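Local coordinates for chaperone SycD (Yersinia enterocolitica, PDB 2VGX), which serves as a type III secretion chaperone for the translocator proteins and probably also modulates expression of the yop operon, at residues Q23-A28 and D54-L59. Sequence-based numbering, arbitrary orientation.
Sequences QLYSLA and DSRFFL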
ATOM      1  N   GLN B  23       6.337  -5.398  -4.043  1.00 13.01           N
ATOM      2  CA  GLN B  23       6.111  -6.590  -3.220  1.00 15.50           C
ATOM      3  C   GLN B  23       4.684  -6.729  -2.795  1.00 15.17           C
ATOM      4  O   GLN B  23       4.149  -7.842  -2.750  1.00 12.95           O
ATOM      5  CB  GLN B  23       7.095  -6.697  -2.048  1.00 22.01           C
ATOM      6  CG  GLN B  23       8.549  -6.947  -2.579  1.00 31.37           C
ATOM      7  CD  GLN B  23       8.631  -8.075  -3.665  1.00 36.50           C
ATOM      8  OE1 GLN B  23       9.098  -7.848  -4.801  1.00 39.20           O
ATOM      9  NE2 GLN B  23       8.167  -9.284  -3.308  1.00 39.06           N
ATOM     10  N   LEU B  24       4.038  -5.600  -2.484  1.00 11.50           N
ATOM     11  CA  LEU B  24       2.605  -5.651  -2.275  1.00  8.03           C
ATOM     12  C   LEU B  24       1.886  -6.127  -3.545  1.00  8.02           C
ATOM     13  O   LEU B  24       0.915  -6.844  -3.464  1.00  7.23           O
ATOM     14  CB  LEU B  24       2.064  -4.277  -1.870  1.00 12.18           C
ATOM     15  CG  LEU B  24       2.371  -3.793  -0.453  1.00 11.30           C
ATOM     16  CD1 LEU B  24       1.693  -2.424  -0.225  1.00 12.86           C
ATOM     17  CD2 LEU B  24       1.897  -4.814   0.586  1.00 11.24           C
ATOM     18  N   TYR B  25       2.337  -5.700  -4.716  1.00  9.39           N
ATOM     19  CA  TYR B  25       1.711  -6.182  -5.952  1.00 10.40           C
ATOM     20  C   TYR B  25       1.884  -7.719  -6.133  1.00 11.19           C
ATOM     21  O   TYR B  25       0.937  -8.425  -6.490  1.00  8.77           O
ATOM     22  CB  TYR B  25       2.252  -5.432  -7.162  1.00 10.89           C
ATOM     23  CG  TYR B  25       1.748  -5.990  -8.483  1.00 13.56           C
ATOM     24  CD1 TYR B  25       0.394  -5.874  -8.843  1.00 13.88           C
ATOM     25  CD2 TYR B  25       2.617  -6.642  -9.367  1.00 15.53           C
ATOM     26  CE1 TYR B  25      -0.085  -6.383 -10.058  1.00 15.80           C
ATOM     27  CE2 TYR B  25       2.162  -7.144 -10.602  1.00 15.46           C
ATOM     28  CZ  TYR B  25       0.797  -7.016 -10.929  1.00 16.16           C
ATOM     29  OH  TYR B  25       0.312  -7.505 -12.132  1.00 14.43           O
ATOM     30  N   SER B  26       3.084  -8.229  -5.878  1.00 12.67           N
ATOM     31  CA  SER B  26       3.327  -9.692  -5.952  1.00 15.55           C
ATOM     32  C   SER B  26       2.451 -10.467  -4.975  1.00 13.72           C
ATOM     33  O   SER B  26       1.914 -11.508  -5.305  1.00 15.12           O
ATOM     34  CB  SER B  26       4.806 -10.031  -5.693  1.00 17.91           C
ATOM     35  OG  SER B  26       5.589  -9.261  -6.572  1.00 24.48           O
ATOM     36  N   LEU B  27       2.290  -9.942  -3.774  1.00 13.24           N
ATOM     37  CA  LEU B  27       1.398 -10.531  -2.799  1.00 13.48           C
ATOM     38  C   LEU B  27      -0.036 -10.661  -3.280  1.00 13.08           C
ATOM     39  O   LEU B  27      -0.621 -11.752  -3.203  1.00 12.94           O
ATOM     40  CB  LEU B  27       1.470  -9.725  -1.473  1.00 15.21           C
ATOM     41  CG  LEU B  27       0.509 -10.107  -0.352  1.00 16.55           C
ATOM     42  CD1 LEU B  27       0.606 -11.578   0.061  1.00 19.50           C
ATOM     43  CD2 LEU B  27       0.755  -9.203   0.866  1.00 18.47           C
ATOM     44  N   ALA B  28      -0.619  -9.554  -3.763  1.00 10.40           N
ATOM     45  CA  ALA B  28      -1.993  -9.525  -4.235  1.00 10.37           C
ATOM     46  C   ALA B  28      -2.138 -10.518  -5.407  1.00 10.80           C
ATOM     47  O   ALA B  28      -3.133 -11.263  -5.521  1.00 10.01           O
ATOM     48  CB  ALA B  28      -2.331  -8.070  -4.707  1.00 11.74           C
ATOM     49  N   ASP B  54      -1.768   3.221 -12.560  1.00  6.21           N
ATOM     50  CA  ASP B  54      -1.128   1.944 -12.910  1.00  7.94           C
ATOM     51  C   ASP B  54      -2.199   0.922 -13.319  1.00  7.50           C
ATOM     52  O   ASP B  54      -2.888   0.375 -12.459  1.00  7.65           O
ATOM     53  CB  ASP B  54      -0.304   1.401 -11.719  1.00  8.62           C
ATOM     54  CG  ASP B  54       0.700   0.310 -12.140  1.00 11.04           C
ATOM     55  OD1 ASP B  54       0.364  -0.547 -12.998  1.00 12.06           O
ATOM     56  OD2 ASP B  54       1.827   0.295 -11.590  1.00 10.70           O
ATOM     57  N   SER B  55      -2.302   0.646 -14.634  1.00  5.67           N
ATOM     58  CA  SER B  55      -3.347  -0.250 -15.165  1.00  6.21           C
ATOM     59  C   SER B  55      -3.299  -1.669 -14.553  1.00  6.22           C
ATOM     60  O   SER B  55      -4.340  -2.336 -14.461  1.00  7.02           O
ATOM     61  CB  SER B  55      -3.231  -0.343 -16.702  1.00  8.40           C
ATOM     62  OG  SER B  55      -2.003  -0.968 -17.084  1.00  9.33           O
ATOM     63  N   ARG B  56      -2.106  -2.140 -14.156  1.00  6.52           N
ATOM     64  CA  ARG B  56      -1.933  -3.468 -13.545  1.00  8.48           C
ATOM     65  C   ARG B  56      -2.815  -3.661 -12.321  1.00  6.87           C
ATOM     66  O   ARG B  56      -3.372  -4.740 -12.105  1.00  5.84           O
ATOM     67  CB  ARG B  56      -0.475  -3.716 -13.107  1.00  8.11           C
ATOM     68  CG  ARG B  56       0.558  -3.726 -14.241  1.00 13.39           C
ATOM     69  CD  ARG B  56       1.948  -3.945 -13.626  1.00 12.95           C
ATOM     70  NE  ARG B  56       2.305  -2.888 -12.672  1.00 14.79           N
ATOM     71  CZ  ARG B  56       3.239  -3.018 -11.723  1.00 17.53           C
ATOM     72  NH1 ARG B  56       3.928  -4.174 -11.595  1.00 13.48           N
ATOM     73  NH2 ARG B  56       3.496  -1.997 -10.893  1.00 14.74           N
ATOM     74  N   PHE B  57      -2.948  -2.600 -11.534  1.00  6.34           N
ATOM     75  CA  PHE B  57      -3.758  -2.631 -10.297  1.00  5.91           C
ATOM     76  C   PHE B  57      -5.247  -2.705 -10.560  1.00  6.39           C
ATOM     77  O   PHE B  57      -5.967  -3.368  -9.778  1.00  5.07           O
ATOM     78  CB  PHE B  57      -3.411  -1.431  -9.392  1.00  5.58           C
ATOM     79  CG  PHE B  57      -1.926  -1.321  -9.061  1.00  6.14           C
ATOM     80  CD1 PHE B  57      -1.078  -2.441  -9.144  1.00  6.79           C
ATOM     81  CD2 PHE B  57      -1.384  -0.090  -8.662  1.00  7.65           C
ATOM     82  CE1 PHE B  57       0.282  -2.330  -8.844  1.00  6.36           C
ATOM     83  CE2 PHE B  57      -0.025   0.043  -8.343  1.00  4.77           C
ATOM     84  CZ  PHE B  57       0.819  -1.083  -8.427  1.00  6.59           C
ATOM     85  N   PHE B  58      -5.711  -2.027 -11.628  1.00  3.74           N
ATOM     86  CA  PHE B  58      -7.157  -2.059 -11.993  1.00  5.73           C
ATOM     87  C   PHE B  58      -7.527  -3.356 -12.649  1.00  5.84           C
ATOM     88  O   PHE B  58      -8.675  -3.809 -12.509  1.00  5.59           O
ATOM     89  CB  PHE B  58      -7.580  -0.831 -12.822  1.00  4.56           C
ATOM     90  CG  PHE B  58      -7.408   0.450 -12.025  1.00  5.52           C
ATOM     91  CD1 PHE B  58      -8.452   0.914 -11.241  1.00  5.32           C
ATOM     92  CD2 PHE B  58      -6.164   1.112 -11.981  1.00  3.65           C
ATOM     93  CE1 PHE B  58      -8.272   2.063 -10.444  1.00  5.57           C
ATOM     94  CE2 PHE B  58      -5.995   2.253 -11.195  1.00  7.33           C
ATOM     95  CZ  PHE B  58      -7.067   2.719 -10.439  1.00  6.22           C
ATOM     96  N   LEU B  59      -6.559  -3.962 -13.345  1.00  4.53           N
ATOM     97  CA  LEU B  59      -6.783  -5.316 -13.865  1.00  6.32           C
ATOM     98  C   LEU B  59      -6.976  -6.295 -12.690  1.00  6.10           C
ATOM     99  O   LEU B  59      -7.909  -7.096 -12.690  1.00  8.38           O
ATOM    100  CB  LEU B  59      -5.623  -5.762 -14.753  1.00  6.88           C
ATOM    101  CG  LEU B  59      -5.768  -7.163 -15.407  1.00 11.28           C
ATOM    102  CD1 LEU B  59      -7.061  -7.233 -16.309  1.00  8.59           C
ATOM    103  CD2 LEU B  59      -4.481  -7.554 -16.177  1.00 10.95           C
TER
HETATM  104  O   HOH W   1      -2.291  -7.097 -13.017  1.00 21.65           O
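Tyr25 on helix 18-33 faces Arg56 and Phe57 in the first turn of helix 55-67, and the two backbones come nearest at the CA atoms of Tyr25 and Phe57, 7.8 Å apart. Tyr25 spans that gap: with CG anti to the backbone N (chi1 174°), its ring reaches across to the second helix. The guanidinium of Arg56 lies over one face of this ring in a cation-pi contact, CZ standing 4.5 Å from the centroid of the Tyr25 ring. The two planes are inclined by 44°, and Arg56 NH1 comes nearest, 3.6 Å from Tyr25 CD2. Phe57 meets the same ring obliquely, its CE1 3.5 Å from Tyr25 CD1, which sits at the edge of the phenylalanine ring. At the phenol end, a water lying in the ring plane links Tyr25 OH to Arg56 O.

Asp54, the N-cap residue of helix 55-67, holds the guanidinium in place side-on. Arg56 NE bonds to OD1 of Asp54 and NH2 to OD2, both nearly straight, while OD1 also accepts from Arg56 N as the cap. Glu22, on the same helix as Tyr25, takes Arg56 NH1 in a second salt bridge.

Within this tetratricopeptide-repeat chaperone, helices 18-33 and 55-67, with helix 44-50 between them in sequence, thus meet through ring, cation and water. Arg56 is held between Asp54 and Glu22, its charge probably partly offset by the two carboxylates.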